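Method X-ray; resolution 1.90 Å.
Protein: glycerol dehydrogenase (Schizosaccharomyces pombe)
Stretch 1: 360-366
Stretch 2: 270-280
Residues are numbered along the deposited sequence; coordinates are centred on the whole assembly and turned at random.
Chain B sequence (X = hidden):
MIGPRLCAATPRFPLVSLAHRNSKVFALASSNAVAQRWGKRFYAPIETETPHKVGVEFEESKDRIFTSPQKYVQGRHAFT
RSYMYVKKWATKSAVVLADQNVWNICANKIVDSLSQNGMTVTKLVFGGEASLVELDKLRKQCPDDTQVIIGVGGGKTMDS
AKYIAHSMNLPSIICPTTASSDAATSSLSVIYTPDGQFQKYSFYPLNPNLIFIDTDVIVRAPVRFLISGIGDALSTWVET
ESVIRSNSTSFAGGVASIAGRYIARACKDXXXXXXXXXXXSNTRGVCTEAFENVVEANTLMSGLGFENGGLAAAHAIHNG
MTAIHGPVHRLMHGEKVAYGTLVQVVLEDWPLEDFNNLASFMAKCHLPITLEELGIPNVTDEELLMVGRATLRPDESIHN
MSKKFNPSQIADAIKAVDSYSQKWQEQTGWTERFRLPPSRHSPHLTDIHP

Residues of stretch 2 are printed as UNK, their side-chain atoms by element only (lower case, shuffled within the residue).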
# COMPACT_ATOMS: atom_id res chain seq x y z
N SER B 360 0.30 3.84 25.81
CA SER B 360 1.55 4.56 25.57
C SER B 360 1.27 6.04 25.34
O SER B 360 2.02 6.90 25.80
CB SER B 360 2.29 3.98 24.36
OG SER B 360 1.47 3.97 23.21
N PHE B 361 0.18 6.34 24.63
CA PHE B 361 -0.21 7.72 24.37
C PHE B 361 -0.53 8.41 25.69
O PHE B 361 -0.10 9.54 25.93
CB PHE B 361 -1.45 7.78 23.47
CG PHE B 361 -1.83 9.18 23.06
CD1 PHE B 361 -1.14 9.84 22.06
CD2 PHE B 361 -2.87 9.85 23.71
CE1 PHE B 361 -1.47 11.16 21.70
CE2 PHE B 361 -3.20 11.16 23.37
CZ PHE B 361 -2.50 11.82 22.36
N MET B 362 -1.30 7.74 26.54
CA MET B 362 -1.66 8.31 27.84
C MET B 362 -0.40 8.56 28.67
O MET B 362 -0.28 9.59 29.32
CB MET B 362 -2.60 7.37 28.59
CG MET B 362 -4.00 7.29 27.99
SD MET B 362 -5.06 6.14 28.91
CE MET B 362 -6.65 6.34 28.03
N ALA B 363 0.53 7.61 28.63
CA ALA B 363 1.77 7.74 29.37
C ALA B 363 2.56 8.96 28.90
O ALA B 363 3.12 9.70 29.71
CB ALA B 363 2.61 6.48 29.22
N LYS B 364 2.61 9.18 27.58
CA LYS B 364 3.34 10.33 27.05
C LYS B 364 2.72 11.65 27.49
O LYS B 364 3.41 12.66 27.62
CB LYS B 364 3.38 10.27 25.51
CG LYS B 364 4.07 9.02 24.98
CD LYS B 364 4.07 8.98 23.45
CE LYS B 364 4.72 7.70 22.95
NZ LYS B 364 4.77 7.64 21.46
N CYS B 365 1.41 11.63 27.74
CA CYS B 365 0.68 12.82 28.17
C CYS B 365 0.75 12.99 29.69
O CYS B 365 0.19 13.94 30.23
CB CYS B 365 -0.78 12.73 27.74
SG CYS B 365 -1.04 12.86 25.96
N HIS B 366 1.41 12.05 30.36
CA HIS B 366 1.57 12.08 31.81
C HIS B 366 0.29 11.73 32.57
O HIS B 366 0.01 12.28 33.63
CB HIS B 366 2.08 13.45 32.28
CG HIS B 366 2.81 13.40 33.59
ND1 HIS B 366 4.09 12.89 33.71
CD2 HIS B 366 2.44 13.78 34.84
CE1 HIS B 366 4.48 12.97 34.97
NE2 HIS B 366 3.50 13.51 35.67
N UNK B 270 -7.57 15.24 16.65
CA UNK B 270 -6.90 16.44 17.15
C UNK B 270 -5.95 16.12 18.29
O UNK B 270 -4.83 16.65 18.36
c UNK B 270 -7.25 18.75 18.12
c UNK B 270 -7.94 17.48 17.61
o UNK B 270 -8.77 17.83 16.49
N UNK B 271 -6.37 15.24 19.19
CA UNK B 271 -5.52 14.86 20.31
C UNK B 271 -4.27 14.14 19.79
O UNK B 271 -3.16 14.40 20.26
c UNK B 271 -8.13 13.51 22.86
c UNK B 271 -7.00 15.76 22.87
c UNK B 271 -7.47 14.58 22.00
c UNK B 271 -6.28 13.96 21.27
N UNK B 272 -4.46 13.24 18.84
CA UNK B 272 -3.34 12.50 18.27
C UNK B 272 -2.30 13.43 17.66
O UNK B 272 -1.10 13.23 17.82
o UNK B 272 -4.17 9.08 15.73
c UNK B 272 -3.84 11.51 17.21
c UNK B 272 -4.87 9.24 16.75
o UNK B 272 -5.93 8.61 16.96
c UNK B 272 -4.42 10.24 17.81
N UNK B 273 -2.76 14.47 16.98
CA UNK B 273 -1.85 15.41 16.34
C UNK B 273 -1.26 16.46 17.27
O UNK B 273 -0.07 16.77 17.19
c UNK B 273 -2.95 15.32 14.00
c UNK B 273 -4.13 15.42 11.76
c UNK B 273 -3.71 16.19 13.00
n UNK B 273 -4.88 16.31 10.82
c UNK B 273 -2.56 16.16 15.20
N UNK B 274 -2.09 16.98 18.17
CA UNK B 274 -1.65 18.08 19.03
C UNK B 274 -1.60 17.95 20.55
O UNK B 274 -1.18 18.88 21.22
c UNK B 274 -3.61 19.34 16.41
c UNK B 274 -2.51 19.64 17.22
c UNK B 274 -2.52 19.30 18.69
c UNK B 274 -2.47 20.23 14.48
c UNK B 274 -1.40 20.24 16.63
o UNK B 274 -2.43 20.54 13.14
c UNK B 274 -3.59 19.63 15.04
c UNK B 274 -1.37 20.53 15.27
N UNK B 275 -2.01 16.82 21.11
CA UNK B 275 -1.99 16.70 22.57
C UNK B 275 -0.64 17.02 23.23
O UNK B 275 -0.58 17.82 24.17
c UNK B 275 -2.46 15.30 22.99
N UNK B 276 0.43 16.39 22.76
CA UNK B 276 1.74 16.63 23.36
C UNK B 276 2.27 18.04 23.11
O UNK B 276 2.92 18.62 23.97
c UNK B 276 4.20 15.82 23.38
c UNK B 276 5.05 14.62 23.01
c UNK B 276 4.21 16.04 24.90
c UNK B 276 2.76 15.60 22.88
N UNK B 277 1.99 18.60 21.93
CA UNK B 277 2.47 19.95 21.64
C UNK B 277 1.68 20.96 22.49
O UNK B 277 2.23 21.99 22.89
o UNK B 277 1.16 19.85 19.56
c UNK B 277 2.38 20.27 20.14
N UNK B 278 0.42 20.67 22.78
CA UNK B 278 -0.40 21.55 23.62
C UNK B 278 0.14 21.47 25.05
O UNK B 278 0.22 22.48 25.75
c UNK B 278 -1.85 21.11 23.59
N UNK B 279 0.48 20.27 25.48
CA UNK B 279 1.03 20.07 26.81
C UNK B 279 2.33 20.87 26.97
O UNK B 279 2.51 21.60 27.95
c UNK B 279 0.12 16.31 27.42
c UNK B 279 -0.03 17.83 27.25
c UNK B 279 2.16 18.42 28.34
c UNK B 279 1.30 18.57 27.09
N UNK B 280 3.24 20.72 26.02
CA UNK B 280 4.51 21.45 26.07
C UNK B 280 4.23 22.96 26.05
O UNK B 280 4.85 23.72 26.79
c UNK B 280 5.40 21.05 24.89
c UNK B 280 5.93 19.61 24.94
c UNK B 280 6.97 19.50 26.05
c UNK B 280 6.53 19.21 23.61

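Position 270 has three side-chain atoms: one carbon that carries an oxygen and a second carbon. It touches nothing on stretch 1. This is Thr-270, and its hydroxyl is hydrogen-bonded elsewhere in the structure.

Position 271 has four carbons, forked at the second. Its backbone O lies 3.4 Å from Phe-361 CZ, at the ring edge and near the ring plane. Its CB is 4.5 Å from Phe-361 CZ. This is Leu-271.

Position 272 has three carbons, the third carrying two oxygens. Its CA-to-CB bond points away from stretch 1, but its backbone CA lies 4.1 Å from Phe-361 CE1. This is Glu-272.

Position 273 has four carbons in a row ending in nitrogen. Its CA-to-CB bond points away, and it makes no contact. This is Lys-273, extended and exposed.

Position 274 has one carbon, then a six-carbon ring bearing an oxygen. Its CA-to-CB bond also points away, and it makes no contact. This is Tyr-274.

Position 275 has a single side-chain carbon. Its CA-to-CB bond points toward stretch 1, and its CB lies 3.5 Å from Phe-361 CZ and 4.1 Å from Cys-365 SG. This is Ala-275.

Position 276 has four carbons, forked at the second. A terminal carbon touches the backbone of Lys-364. Chi1 is t and chi2 is p. This is Leu-276. Leu-276 CD1 lies 4.4 Å from Lys-364 O.

Position 277 has one carbon and one oxygen, out of reach of stretch 1. This is Ser-277. The helix is kinked here: the N atoms of Leu-276 and Ser-277 have no bond to the turn before.

Position 278 has one carbon, out of reach. This is Ala-278.

Position 279 has four carbons, forked at the first, with one arm two carbons long. The end of that arm touches Cys-365. This is Ile-279. Ile-279 CD1 lies 3.6 Å from Cys-365 CA and 3.7 Å from Cys-365 CB.

Position 280 has four carbons, forked at the second, out of reach. This is Leu-280.

The contact is mainly apolar packing, with no hydrogen bond between the stretches. The two helices run nearly parallel, at 21°, with their axes 10.8 Å apart at closest approach. Phe-361, with chi1 t, reaches across to Leu-271, Glu-272 and Ala-275. One turn later the backbones draw closer, with Cys-365 CA 6.2 Å from Leu-276 CA. Here Cys-365 packs against Ala-275 and Ile-279. The stretch 1 helix ends in a Schellman motif at His-366. Together the stretches bury 275 Å².

Stretch 2 (270-280) TLEKYALSAIL
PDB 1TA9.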